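Local atomic coordinates of FBP protein (Leishmania major, PDB entry 5OEZ), a protein that probably catalyses the magnesium-dependent hydrolysis of fructose 1,6-bisphosphate to fructose 6-phosphate and phosphate in gluconeogenesis, as an AMP-binding homotetramer of the class 1 fructose-1,6-bisphosphatase family. Residues L30-M33 against A34-T37; A272-V275 against E276-R280; M288-I291 against V292-G296; L330-A333 against F334-R337. All blocks are in the same frame, centred on the assembly; numbering follows the deposited sequence.

Contact 1: residues L30-M33 against A34-T37; sequences LLMM and AIQT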
ATOM      1  N   LEU C  30      15.613 -16.953  12.354  1.00 44.99           N
ATOM      2  CA  LEU C  30      15.216 -17.435  11.034  1.00 48.28           C
ATOM      3  C   LEU C  30      13.793 -17.970  11.055  1.00 54.29           C
ATOM      4  O   LEU C  30      13.028 -17.710  10.124  1.00 54.78           O
ATOM      5  CB  LEU C  30      16.191 -18.486  10.493  1.00 52.57           C
ATOM      6  CG  LEU C  30      17.654 -18.074  10.277  1.00 57.53           C
ATOM      7  CD1 LEU C  30      18.405 -19.158   9.510  1.00 58.13           C
ATOM      8  CD2 LEU C  30      17.777 -16.743   9.565  1.00 60.41           C
ATOM      9  N   LEU C  31      13.426 -18.688  12.121  1.00 49.28           N
ATOM     10  CA  LEU C  31      12.049 -19.153  12.282  1.00 48.55           C
ATOM     11  C   LEU C  31      11.046 -17.984  12.271  1.00 42.94           C
ATOM     12  O   LEU C  31      10.049 -18.022  11.567  1.00 39.18           O
ATOM     13  CB  LEU C  31      11.894 -19.945  13.579  1.00 52.40           C
ATOM     14  CG  LEU C  31      10.518 -20.559  13.848  1.00 52.37           C
ATOM     15  CD1 LEU C  31      10.333 -21.774  12.959  1.00 64.22           C
ATOM     16  CD2 LEU C  31      10.388 -20.968  15.307  1.00 57.05           C
ATOM     17  N   MET C  32      11.314 -16.962  13.067  1.00 42.84           N
ATOM     18  CA  MET C  32      10.422 -15.816  13.142  1.00 45.34           C
ATOM     19  C   MET C  32      10.377 -15.005  11.855  1.00 46.80           C
ATOM     20  O   MET C  32       9.345 -14.417  11.565  1.00 52.75           O
ATOM     21  CB  MET C  32      10.730 -14.932  14.354  1.00 45.31           C
ATOM     22  CG  MET C  32      10.424 -15.606  15.691  1.00 55.27           C
ATOM     23  SD  MET C  32       8.773 -16.334  15.800  1.00 55.15           S
ATOM     24  CE  MET C  32       7.695 -14.988  15.254  1.00 59.24           C
ATOM     25  N   MET C  33      11.471 -14.982  11.088  1.00 52.39           N
ATOM     26  CA  MET C  33      11.432 -14.396   9.740  1.00 50.22           C
ATOM     27  C   MET C  33      10.449 -15.121   8.866  1.00 46.78           C
ATOM     28  O   MET C  33       9.671 -14.492   8.133  1.00 50.93           O
ATOM     29  CB  MET C  33      12.774 -14.485   9.018  1.00 57.52           C
ATOM     30  CG  MET C  33      13.453 -13.174   8.742  1.00 82.10           C
ATOM     31  SD  MET C  33      14.843 -12.904   9.843  1.00111.25           S
ATOM     32  CE  MET C  33      16.055 -14.181   9.602  1.00 91.84           C
ATOM     33  N   ALA C  34      10.539 -16.451   8.885  1.00 43.85           N
ATOM     34  CA  ALA C  34       9.659 -17.275   8.071  1.00 42.45           C
ATOM     35  C   ALA C  34       8.171 -17.064   8.442  1.00 40.00           C
ATOM     36  O   ALA C  34       7.309 -16.977   7.555  1.00 39.12           O
ATOM     37  CB  ALA C  34      10.058 -18.732   8.187  1.00 45.76           C
ATOM     38  N   ILE C  35       7.886 -16.950   9.737  1.00 41.47           N
ATOM     39  CA  ILE C  35       6.520 -16.714  10.217  1.00 43.51           C
ATOM     40  C   ILE C  35       6.003 -15.334   9.810  1.00 48.46           C
ATOM     41  O   ILE C  35       4.842 -15.190   9.404  1.00 48.92           O
ATOM     42  CB  ILE C  35       6.418 -16.925  11.745  1.00 43.16           C
ATOM     43  CG1 ILE C  35       6.573 -18.423  12.063  1.00 50.29           C
ATOM     44  CG2 ILE C  35       5.077 -16.444  12.288  1.00 42.85           C
ATOM     45  CD1 ILE C  35       6.618 -18.774  13.533  1.00 46.60           C
ATOM     46  N   GLN C  36       6.843 -14.314   9.955  1.00 46.21           N
ATOM     47  CA  GLN C  36       6.470 -12.967   9.533  1.00 46.98           C
ATOM     48  C   GLN C  36       6.132 -12.933   8.054  1.00 48.17           C
ATOM     49  O   GLN C  36       5.130 -12.333   7.669  1.00 43.58           O
ATOM     50  CB  GLN C  36       7.591 -11.984   9.787  1.00 50.02           C
ATOM     51  CG  GLN C  36       7.771 -11.615  11.237  1.00 56.50           C
ATOM     52  CD  GLN C  36       8.945 -10.672  11.388  1.00 61.19           C
ATOM     53  OE1 GLN C  36       8.822  -9.480  11.115  1.00 67.48           O
ATOM     54  NE2 GLN C  36      10.094 -11.202  11.818  1.00 56.63           N
ATOM     55  N   THR C  37       6.959 -13.581   7.237  1.00 39.38           N
ATOM     56  CA  THR C  37       6.720 -13.609   5.805  1.00 44.20           C
ATOM     57  C   THR C  37       5.399 -14.268   5.493  1.00 43.45           C
ATOM     58  O   THR C  37       4.625 -13.770   4.640  1.00 44.98           O
ATOM     59  CB  THR C  37       7.861 -14.326   5.045  1.00 44.93           C
ATOM     60  OG1 THR C  37       9.093 -13.672   5.337  1.00 45.10           O
ATOM     61  CG2 THR C  37       7.638 -14.258   3.546  1.00 49.98           C
TER

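Contact 2: residues A272-V275 against E276-R280; sequences ANQV and EGKLR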
ATOM      1  N   ALA C 272     -22.636 -31.602  25.049  1.00 88.63           N
ATOM      2  CA  ALA C 272     -23.062 -32.957  24.680  1.00 82.53           C
ATOM      3  C   ALA C 272     -22.715 -33.394  23.240  1.00 97.38           C
ATOM      4  O   ALA C 272     -22.445 -34.566  23.001  1.00100.03           O
ATOM      5  CB  ALA C 272     -24.545 -33.103  24.939  1.00 80.92           C
ATOM      6  N   ASN C 273     -22.707 -32.468  22.285  1.00104.95           N
ATOM      7  CA  ASN C 273     -22.263 -32.820  20.916  1.00107.90           C
ATOM      8  C   ASN C 273     -20.804 -33.250  20.785  1.00112.22           C
ATOM      9  O   ASN C 273     -20.483 -34.104  19.942  1.00134.00           O
ATOM     10  CB  ASN C 273     -22.336 -31.654  19.946  1.00102.34           C
ATOM     11  CG  ASN C 273     -23.698 -31.420  19.383  1.00110.29           C
ATOM     12  OD1 ASN C 273     -24.025 -30.306  18.974  1.00 97.20           O
ATOM     13  ND2 ASN C 273     -24.504 -32.457  19.347  1.00119.10           N
ATOM     14  N   GLN C 274     -19.939 -32.584  21.555  1.00116.75           N
ATOM     15  CA  GLN C 274     -18.471 -32.737  21.423  1.00103.70           C
ATOM     16  C   GLN C 274     -18.022 -33.531  22.642  1.00110.22           C
ATOM     17  O   GLN C 274     -18.177 -33.085  23.766  1.00152.25           O
ATOM     18  CB  GLN C 274     -17.653 -31.405  21.321  1.00103.08           C
ATOM     19  CG  GLN C 274     -18.366 -30.071  20.921  1.00110.72           C
ATOM     20  CD  GLN C 274     -17.826 -29.462  19.633  1.00106.95           C
ATOM     21  OE1 GLN C 274     -17.197 -30.135  18.804  1.00 89.87           O
ATOM     22  NE2 GLN C 274     -18.066 -28.168  19.465  1.00108.45           N
ATOM     23  N   VAL C 275     -17.459 -34.713  22.457  1.00102.12           N
ATOM     24  CA  VAL C 275     -17.242 -35.572  23.603  1.00 97.98           C
ATOM     25  C   VAL C 275     -15.932 -35.271  24.271  1.00 90.52           C
ATOM     26  O   VAL C 275     -15.722 -35.760  25.358  1.00 91.81           O
ATOM     27  CB  VAL C 275     -17.263 -37.057  23.161  1.00112.20           C
ATOM     28  CG1 VAL C 275     -16.088 -37.394  22.237  1.00 92.10           C
ATOM     29  CG2 VAL C 275     -17.340 -38.057  24.325  1.00109.19           C
ATOM     30  N   GLU C 276     -15.043 -34.559  23.570  1.00 69.00           N
ATOM     31  CA  GLU C 276     -13.764 -34.122  24.101  1.00 74.02           C
ATOM     32  C   GLU C 276     -13.486 -32.595  24.097  1.00 70.53           C
ATOM     33  O   GLU C 276     -12.384 -32.175  24.430  1.00 74.92           O
ATOM     34  CB  GLU C 276     -12.723 -34.815  23.256  1.00 82.42           C
ATOM     35  CG  GLU C 276     -11.531 -35.415  23.975  1.00 82.93           C
ATOM     36  CD  GLU C 276     -10.371 -35.765  23.037  1.00 80.07           C
ATOM     37  OE1 GLU C 276     -10.484 -35.638  21.796  1.00 64.79           O
ATOM     38  OE2 GLU C 276      -9.316 -36.183  23.543  1.00 80.88           O
ATOM     39  N   GLY C 277     -14.468 -31.786  23.713  1.00 59.84           N
ATOM     40  CA  GLY C 277     -14.312 -30.335  23.585  1.00 58.88           C
ATOM     41  C   GLY C 277     -14.099 -29.963  22.132  1.00 52.74           C
ATOM     42  O   GLY C 277     -14.151 -30.836  21.280  1.00 58.35           O
ATOM     43  N   LYS C 278     -13.914 -28.673  21.844  1.00 49.05           N
ATOM     44  CA  LYS C 278     -13.880 -28.167  20.469  1.00 55.08           C
ATOM     45  C   LYS C 278     -12.470 -27.901  19.974  1.00 55.26           C
ATOM     46  O   LYS C 278     -12.151 -28.308  18.878  1.00 55.05           O
ATOM     47  CB  LYS C 278     -14.716 -26.890  20.363  1.00 64.39           C
ATOM     48  CG  LYS C 278     -14.852 -26.248  18.995  1.00 79.00           C
ATOM     49  CD  LYS C 278     -15.970 -25.230  19.137  1.00 91.16           C
ATOM     50  CE  LYS C 278     -16.288 -24.560  17.810  1.00 86.21           C
ATOM     51  NZ  LYS C 278     -16.612 -25.509  16.701  1.00 88.90           N
ATOM     52  N   LEU C 279     -11.619 -27.300  20.804  1.00 42.27           N
ATOM     53  CA  LEU C 279     -10.329 -26.869  20.369  1.00 49.15           C
ATOM     54  C   LEU C 279      -9.307 -27.977  20.452  1.00 48.62           C
ATOM     55  O   LEU C 279      -9.290 -28.771  21.397  1.00 56.04           O
ATOM     56  CB  LEU C 279      -9.845 -25.678  21.189  1.00 53.92           C
ATOM     57  CG  LEU C 279     -10.644 -24.383  21.160  1.00 63.33           C
ATOM     58  CD1 LEU C 279      -9.792 -23.249  21.703  1.00 61.47           C
ATOM     59  CD2 LEU C 279     -11.180 -24.041  19.782  1.00 75.32           C
ATOM     60  N   ARG C 280      -8.468 -28.013  19.425  1.00 49.14           N
ATOM     61  CA  ARG C 280      -7.319 -28.897  19.381  1.00 56.20           C
ATOM     62  C   ARG C 280      -6.219 -28.378  20.311  1.00 51.59           C
ATOM     63  O   ARG C 280      -5.914 -27.192  20.294  1.00 51.25           O
ATOM     64  CB  ARG C 280      -6.800 -29.013  17.952  1.00 56.92           C
ATOM     65  CG  ARG C 280      -7.511 -30.103  17.191  1.00 77.03           C
ATOM     66  CD  ARG C 280      -7.142 -30.189  15.707  1.00 92.26           C
ATOM     67  NE  ARG C 280      -8.339 -30.327  14.797  1.00 93.95           N
ATOM     68  CZ  ARG C 280      -9.209 -29.351  14.492  1.00 87.77           C
ATOM     69  NH1 ARG C 280      -9.066 -28.145  15.009  1.00 95.42           N
ATOM     70  NH2 ARG C 280     -10.248 -29.571  13.669  1.00 86.36           N
TER

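Contact 3: residues M288-I291 against V292-G296; sequences MAMI and VEQAG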
ATOM      1  N   MET C 288      -2.311 -20.708  22.762  1.00 42.25           N
ATOM      2  CA  MET C 288      -3.089 -19.658  23.408  1.00 37.14           C
ATOM      3  C   MET C 288      -2.963 -19.667  24.926  1.00 42.23           C
ATOM      4  O   MET C 288      -2.920 -18.608  25.552  1.00 38.06           O
ATOM      5  CB  MET C 288      -4.569 -19.737  23.007  1.00 37.34           C
ATOM      6  CG  MET C 288      -4.910 -19.320  21.574  1.00 53.54           C
ATOM      7  SD  MET C 288      -4.280 -17.728  20.933  1.00 64.10           S
ATOM      8  CE  MET C 288      -3.930 -16.711  22.366  1.00102.39           C
ATOM      9  N   ALA C 289      -2.937 -20.855  25.529  1.00 38.96           N
ATOM     10  CA  ALA C 289      -2.756 -20.949  26.974  1.00 41.21           C
ATOM     11  C   ALA C 289      -1.427 -20.322  27.425  1.00 37.44           C
ATOM     12  O   ALA C 289      -1.381 -19.652  28.453  1.00 49.76           O
ATOM     13  CB  ALA C 289      -2.848 -22.400  27.425  1.00 39.29           C
ATOM     14  N   MET C 290      -0.347 -20.576  26.682  1.00 37.83           N
ATOM     15  CA  MET C 290       0.975 -20.017  27.030  1.00 41.48           C
ATOM     16  C   MET C 290       0.954 -18.499  26.953  1.00 38.53           C
ATOM     17  O   MET C 290       1.496 -17.827  27.808  1.00 39.63           O
ATOM     18  CB  MET C 290       2.085 -20.557  26.119  1.00 42.36           C
ATOM     19  CG  MET C 290       3.487 -20.269  26.651  1.00 48.07           C
ATOM     20  SD  MET C 290       4.791 -20.750  25.500  1.00 52.65           S
ATOM     21  CE  MET C 290       6.234 -20.050  26.309  1.00 45.70           C
ATOM     22  N   ILE C 291       0.299 -17.957  25.938  1.00 38.25           N
ATOM     23  CA  ILE C 291       0.183 -16.507  25.811  1.00 36.87           C
ATOM     24  C   ILE C 291      -0.609 -15.898  26.968  1.00 36.28           C
ATOM     25  O   ILE C 291      -0.144 -14.958  27.599  1.00 43.49           O
ATOM     26  CB  ILE C 291      -0.445 -16.129  24.465  1.00 39.36           C
ATOM     27  CG1 ILE C 291       0.539 -16.463  23.334  1.00 40.67           C
ATOM     28  CG2 ILE C 291      -0.778 -14.647  24.421  1.00 45.95           C
ATOM     29  CD1 ILE C 291      -0.148 -16.757  22.019  1.00 45.20           C
ATOM     30  N   VAL C 292      -1.774 -16.470  27.260  1.00 35.01           N
ATOM     31  CA  VAL C 292      -2.638 -15.993  28.350  1.00 35.99           C
ATOM     32  C   VAL C 292      -1.929 -16.074  29.701  1.00 36.38           C
ATOM     33  O   VAL C 292      -2.009 -15.138  30.493  1.00 38.89           O
ATOM     34  CB  VAL C 292      -3.994 -16.767  28.382  1.00 42.23           C
ATOM     35  CG1 VAL C 292      -4.780 -16.534  29.665  1.00 42.54           C
ATOM     36  CG2 VAL C 292      -4.838 -16.379  27.177  1.00 41.06           C
ATOM     37  N   GLU C 293      -1.245 -17.178  29.985  1.00 34.47           N
ATOM     38  CA  GLU C 293      -0.506 -17.281  31.273  1.00 38.21           C
ATOM     39  C   GLU C 293       0.618 -16.256  31.370  1.00 42.89           C
ATOM     40  O   GLU C 293       0.785 -15.620  32.399  1.00 45.67           O
ATOM     41  CB  GLU C 293       0.066 -18.687  31.508  1.00 39.03           C
ATOM     42  CG  GLU C 293      -0.962 -19.746  31.902  1.00 50.03           C
ATOM     43  CD  GLU C 293      -0.336 -21.022  32.485  1.00 59.97           C
ATOM     44  OE1 GLU C 293       0.892 -21.038  32.747  1.00 57.07           O
ATOM     45  OE2 GLU C 293      -1.082 -22.017  32.700  1.00 67.54           O
ATOM     46  N   GLN C 294       1.380 -16.103  30.288  1.00 48.72           N
ATOM     47  CA  GLN C 294       2.488 -15.148  30.245  1.00 45.92           C
ATOM     48  C   GLN C 294       2.029 -13.699  30.378  1.00 43.34           C
ATOM     49  O   GLN C 294       2.803 -12.849  30.784  1.00 43.11           O
ATOM     50  CB  GLN C 294       3.297 -15.341  28.967  1.00 44.15           C
ATOM     51  CG  GLN C 294       4.089 -16.641  28.943  1.00 42.81           C
ATOM     52  CD  GLN C 294       5.221 -16.646  29.956  1.00 45.91           C
ATOM     53  OE1 GLN C 294       5.974 -15.679  30.084  1.00 48.96           O
ATOM     54  NE2 GLN C 294       5.343 -17.736  30.685  1.00 49.03           N
ATOM     55  N   ALA C 295       0.774 -13.423  30.037  1.00 39.02           N
ATOM     56  CA  ALA C 295       0.183 -12.108  30.260  1.00 45.07           C
ATOM     57  C   ALA C 295      -0.474 -11.945  31.635  1.00 44.85           C
ATOM     58  O   ALA C 295      -1.066 -10.903  31.900  1.00 49.20           O
ATOM     59  CB  ALA C 295      -0.840 -11.819  29.162  1.00 46.09           C
ATOM     60  N   GLY C 296      -0.385 -12.958  32.494  1.00 43.04           N
ATOM     61  CA  GLY C 296      -0.943 -12.899  33.848  1.00 40.44           C
ATOM     62  C   GLY C 296      -2.363 -13.432  34.023  1.00 39.60           C
ATOM     63  O   GLY C 296      -2.964 -13.214  35.055  1.00 43.65           O
TER

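Contact 4: residues L330-A333 against F334-R337; sequences LCMA and FRDR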
ATOM      1  N   LEU C 330     -14.008 -17.503  39.242  1.00 45.83           N
ATOM      2  CA  LEU C 330     -15.448 -17.484  39.477  1.00 52.49           C
ATOM      3  C   LEU C 330     -16.127 -18.607  38.689  1.00 48.14           C
ATOM      4  O   LEU C 330     -16.981 -19.294  39.220  1.00 44.66           O
ATOM      5  CB  LEU C 330     -16.053 -16.122  39.108  1.00 48.63           C
ATOM      6  CG  LEU C 330     -17.575 -15.964  39.244  1.00 53.86           C
ATOM      7  CD1 LEU C 330     -17.966 -16.049  40.698  1.00 53.64           C
ATOM      8  CD2 LEU C 330     -18.076 -14.660  38.635  1.00 53.15           C
ATOM      9  N   CYS C 331     -15.703 -18.788  37.441  1.00 46.53           N
ATOM     10  CA  CYS C 331     -16.188 -19.857  36.576  1.00 47.61           C
ATOM     11  C   CYS C 331     -15.908 -21.234  37.177  1.00 45.83           C
ATOM     12  O   CYS C 331     -16.789 -22.073  37.262  1.00 47.51           O
ATOM     13  CB  CYS C 331     -15.537 -19.735  35.190  1.00 45.17           C
ATOM     14  SG  CYS C 331     -16.032 -20.944  33.949  1.00 48.12           S
ATOM     15  N   MET C 332     -14.681 -21.452  37.631  1.00 43.21           N
ATOM     16  CA  MET C 332     -14.315 -22.724  38.245  1.00 44.36           C
ATOM     17  C   MET C 332     -15.030 -22.980  39.566  1.00 47.64           C
ATOM     18  O   MET C 332     -15.194 -24.135  39.959  1.00 47.27           O
ATOM     19  CB  MET C 332     -12.790 -22.830  38.420  1.00 45.23           C
ATOM     20  CG  MET C 332     -12.024 -23.011  37.116  1.00 43.57           C
ATOM     21  SD  MET C 332     -12.586 -24.388  36.069  1.00 54.65           S
ATOM     22  CE  MET C 332     -13.546 -23.539  34.815  1.00 47.57           C
ATOM     23  N   ALA C 333     -15.438 -21.919  40.259  1.00 44.10           N
ATOM     24  CA  ALA C 333     -16.166 -22.065  41.519  1.00 43.51           C
ATOM     25  C   ALA C 333     -17.524 -22.717  41.308  1.00 47.07           C
ATOM     26  O   ALA C 333     -17.985 -23.452  42.173  1.00 49.37           O
ATOM     27  CB  ALA C 333     -16.318 -20.722  42.214  1.00 40.25           C
ATOM     28  N   PHE C 334     -18.174 -22.425  40.186  1.00 40.51           N
ATOM     29  CA  PHE C 334     -19.417 -23.113  39.843  1.00 36.42           C
ATOM     30  C   PHE C 334     -19.174 -24.602  39.532  1.00 39.68           C
ATOM     31  O   PHE C 334     -19.967 -25.447  39.915  1.00 39.35           O
ATOM     32  CB  PHE C 334     -20.139 -22.425  38.678  1.00 34.86           C
ATOM     33  CG  PHE C 334     -20.870 -21.180  39.074  1.00 41.19           C
ATOM     34  CD1 PHE C 334     -20.227 -19.939  39.092  1.00 37.23           C
ATOM     35  CD2 PHE C 334     -22.212 -21.244  39.453  1.00 37.83           C
ATOM     36  CE1 PHE C 334     -20.908 -18.779  39.470  1.00 37.19           C
ATOM     37  CE2 PHE C 334     -22.886 -20.106  39.843  1.00 38.58           C
ATOM     38  CZ  PHE C 334     -22.233 -18.865  39.844  1.00 40.33           C
ATOM     39  N   ARG C 335     -18.084 -24.913  38.840  1.00 46.78           N
ATOM     40  CA  ARG C 335     -17.728 -26.306  38.553  1.00 42.75           C
ATOM     41  C   ARG C 335     -17.396 -27.069  39.852  1.00 44.67           C
ATOM     42  O   ARG C 335     -17.896 -28.179  40.058  1.00 46.84           O
ATOM     43  CB  ARG C 335     -16.530 -26.387  37.578  1.00 49.56           C
ATOM     44  CG  ARG C 335     -16.316 -27.756  36.946  1.00 51.13           C
ATOM     45  CD  ARG C 335     -15.278 -28.652  37.641  1.00 55.55           C
ATOM     46  NE  ARG C 335     -14.122 -27.971  38.268  1.00 59.62           N
ATOM     47  CZ  ARG C 335     -12.962 -27.667  37.669  1.00 56.85           C
ATOM     48  NH1 ARG C 335     -12.739 -27.938  36.380  1.00 56.12           N
ATOM     49  NH2 ARG C 335     -12.010 -27.053  38.370  1.00 49.28           N
ATOM     50  N   ASP C 336     -16.642 -26.435  40.752  1.00 38.84           N
ATOM     51  CA  ASP C 336     -16.254 -27.062  42.022  1.00 42.58           C
ATOM     52  C   ASP C 336     -17.428 -27.388  42.925  1.00 46.84           C
ATOM     53  O   ASP C 336     -17.466 -28.469  43.555  1.00 53.10           O
ATOM     54  CB  ASP C 336     -15.220 -26.205  42.784  1.00 42.41           C
ATOM     55  CG  ASP C 336     -13.873 -26.067  42.026  1.00 55.83           C
ATOM     56  OD1 ASP C 336     -13.667 -26.756  40.986  1.00 63.38           O
ATOM     57  OD2 ASP C 336     -13.035 -25.234  42.458  1.00 61.79           O
ATOM     58  N   ARG C 337     -18.389 -26.476  42.994  1.00 46.28           N
ATOM     59  CA  ARG C 337     -19.519 -26.701  43.858  1.00 49.46           C
ATOM     60  C   ARG C 337     -20.413 -27.831  43.341  1.00 52.06           C
ATOM     61  O   ARG C 337     -21.091 -28.446  44.145  1.00 49.78           O
ATOM     62  CB  ARG C 337     -20.299 -25.419  44.126  1.00 47.56           C
ATOM     63  CG  ARG C 337     -21.192 -24.967  43.021  1.00 49.67           C
ATOM     64  CD  ARG C 337     -22.212 -23.972  43.542  1.00 49.29           C
ATOM     65  NE  ARG C 337     -23.147 -23.630  42.476  1.00 47.98           N
ATOM     66  CZ  ARG C 337     -24.031 -22.643  42.539  1.00 46.27           C
ATOM     67  NH1 ARG C 337     -24.097 -21.852  43.603  1.00 47.33           N
ATOM     68  NH2 ARG C 337     -24.821 -22.402  41.503  1.00 44.74           N
TER

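Contact 1: residues L30-M33 against A34-T37
Met32 lays its sulfur over the tip of Ile35, SD to CD1 at 4.0 Å, the two side chains crossing obliquely on one flank of the alpha-helix 27-47. The same methyl of Ile35 also faces Leu31, whose CG lies 4.3 Å away, so one isoleucine tip serves two residues of the preceding turn. Met32 gets there by bending at both chi2 and chi3, which turns the thioether toward Ile35 and lets its methyl lean to the C-terminal side.

Regular i to i+4 bonds tie the turns together; Ile35 N to Leu31 O measures 3.0 Å. Met32 O takes a second donor: besides Gln36 N at 3.0 Å it receives, more weakly, Gln36 NE2 at 3.3 Å, the extended side chain running back along the helix to lay its amide beside that oxygen, while NE2 also bonds Thr13 OG1.

Ile16 of helix 12-18 touches Met32, and Leu85 of helix 72-87 meets Leu31 and Ile35. The stretch follows directly on the AMP-binding residues Phe28 and Thr29, and at the subunit boundary Met33 packs on Met33 of a second subunit. Thr37 OG1 bonds Glu198 of that subunit. With OG1 beside the backbone N (chi1 -57°), the hydroxyl faces back along the helix and lies 3.0 Å from Met33 O, the same oxygen that takes Thr37 N.

Contact 2: residues A272-V275 against E276-R280
Gln274 is the first residue of 272-275 to meet 276-280, across a loop that doubles back before strand 279-280. Its CB rests against the carbonyl of Gly277, 3.5 Å from that O atom, and its amide reaches on to Lys278. There NE2 lies alongside the aliphatic part of the lysine, 3.6 Å from CD and 3.7 Å from CB, with the two side chains crossing at a slant. The lysine chain is extended as far as CE, with CG anti to the backbone N (chi1 -177°), and this presents a run of methylenes to the amide; a bend at chi4 then turns the ammonium. The contact is one of van der Waals touch, the glutamine bending at chi2 to bring its flat end against the lysine stem.

Val275 follows, with CG1 3.3 Å from Glu276 N; these two residues are the corners of a type I beta turn that brings Gln274 CA and Gly277 CA to 5.3 Å. Gly277 leads the chain out of the turn, and its positive phi of 100° would press a CB against the preceding carbonyl oxygen. Glu276 leads its carboxylate away to a salt bridge with Arg313.

Lys278 binds fructose 6-phosphate when that ligand is present, and it packs on Tyr268, another residue of the same site, so the loop forms part of the sugar phosphate pocket. The loop follows strand 265-268 and leads into the weakly bonded strand 279-280, which pairs antiparallel with strand 317-323; Arg280, at the N-cap position, then opens helix 281-294.

Contact 3: residues M288-I291 against V292-G296
Ala289 O accepts the shortest hydrogen bond joining 288-291 to 292-296, from Glu293 N at 2.9 Å, one of the i to i+4 links in the last turns of alpha-helix 281-294. The last such link between the segments runs from Ala295 N to Ile291 O at 3.0 Å, bent to 138° at the hydrogen. The helix then ends in a Schellman motif, in which Gly296 N turns back to Glu293 O at 2.9 Å and the positive phi of Gly296, 93°, lets the chain leave the helix.

Met290 and Gln294, one turn apart, lie with their CG atoms 4.3 Å from each other. The methionine is extended throughout, whereas the glutamine bends at chi2 and passes its OE1 to the backbone N of Gly186; the Glu293 carboxylate goes to Arg305.

Ile291 and Val292 pack on Leu260 of helix 252-262, while Met290 meets Ala168 and Thr182 of the large sheet, so the apolar side of the helix packs on both sheet and helix. Met288 also approaches Met252, a fructose 6-phosphate-binding residue.

At Val292, CG2 stands beside the backbone N, anti to the carbonyl carbon, and is thereby brought to 3.4 Å from Met288 O.

Contact 4: residues L330-A333 against F334-R337
Leu330 and Phe334, one turn apart on the C-terminal alpha-helix 325-338, lie side by side and point the same way. This is the apolar part of the contact: Leu330 CD1 approaches the ring at CE1 to 4.2 Å. The ring presents its edge to the preceding turn, with CD1 3.3 Å from Leu330 O and that oxygen near the ring plane. Beyond these segments Phe334 meets the ring of Tyr235 on helix 227-238, while Cys331 touches Trp228 and Tyr232 of the same helix, joining the two helices.

The second interaction is between sulfur and guanidinium. Met332 bends at chi2 and chi3 and sets SD over one face of the Arg335 group, 3.6 Å from NH1 and as far from NH2, the chains passing at an angle. The guanidinium thus has a thioether above it and a carboxylate at its edge.

Backbone bonds are uneven here. Phe334 N reaches Leu330 O and Cys331 O only weakly, and Arg335 N to Cys331 O is weak too, but Asp336 N to Met332 O is short at 2.8 Å.

Two salt bridges make up the charged part. Arg337 sends its NH2 to Glu231, which adds a polar tie to helix 227-238. The other pair, Arg335-Asp336, is neighbouring in sequence. The arginine grips side-on, NE at 3.0 Å and NH2 at 3.1 Å from the same oxygen, Asp336 OD1, which lies in the guanidinium plane.

Overall arrangement
Three of the four contacts are single helices read turn by turn; contact 2 alone is a loop and has neither a regular helix nor a hydrogen bond between its segments. Contacts 1 and 3 are buried, with largely apolar side chains, and their centres lie about 21 Å apart. Contact 1 also reaches a second subunit, with Met33 at the boundary, which the other three do not. Contact 2 lies at the surface and leads through strand 279-280 straight into the helix of contact 3, their nearest atoms about 6 Å apart. Contact 4, partly buried, is the only one with a salt bridge within its own segments and lies farthest from contact 1, about 41 Å between centres, on the opposite side of the chain's centre.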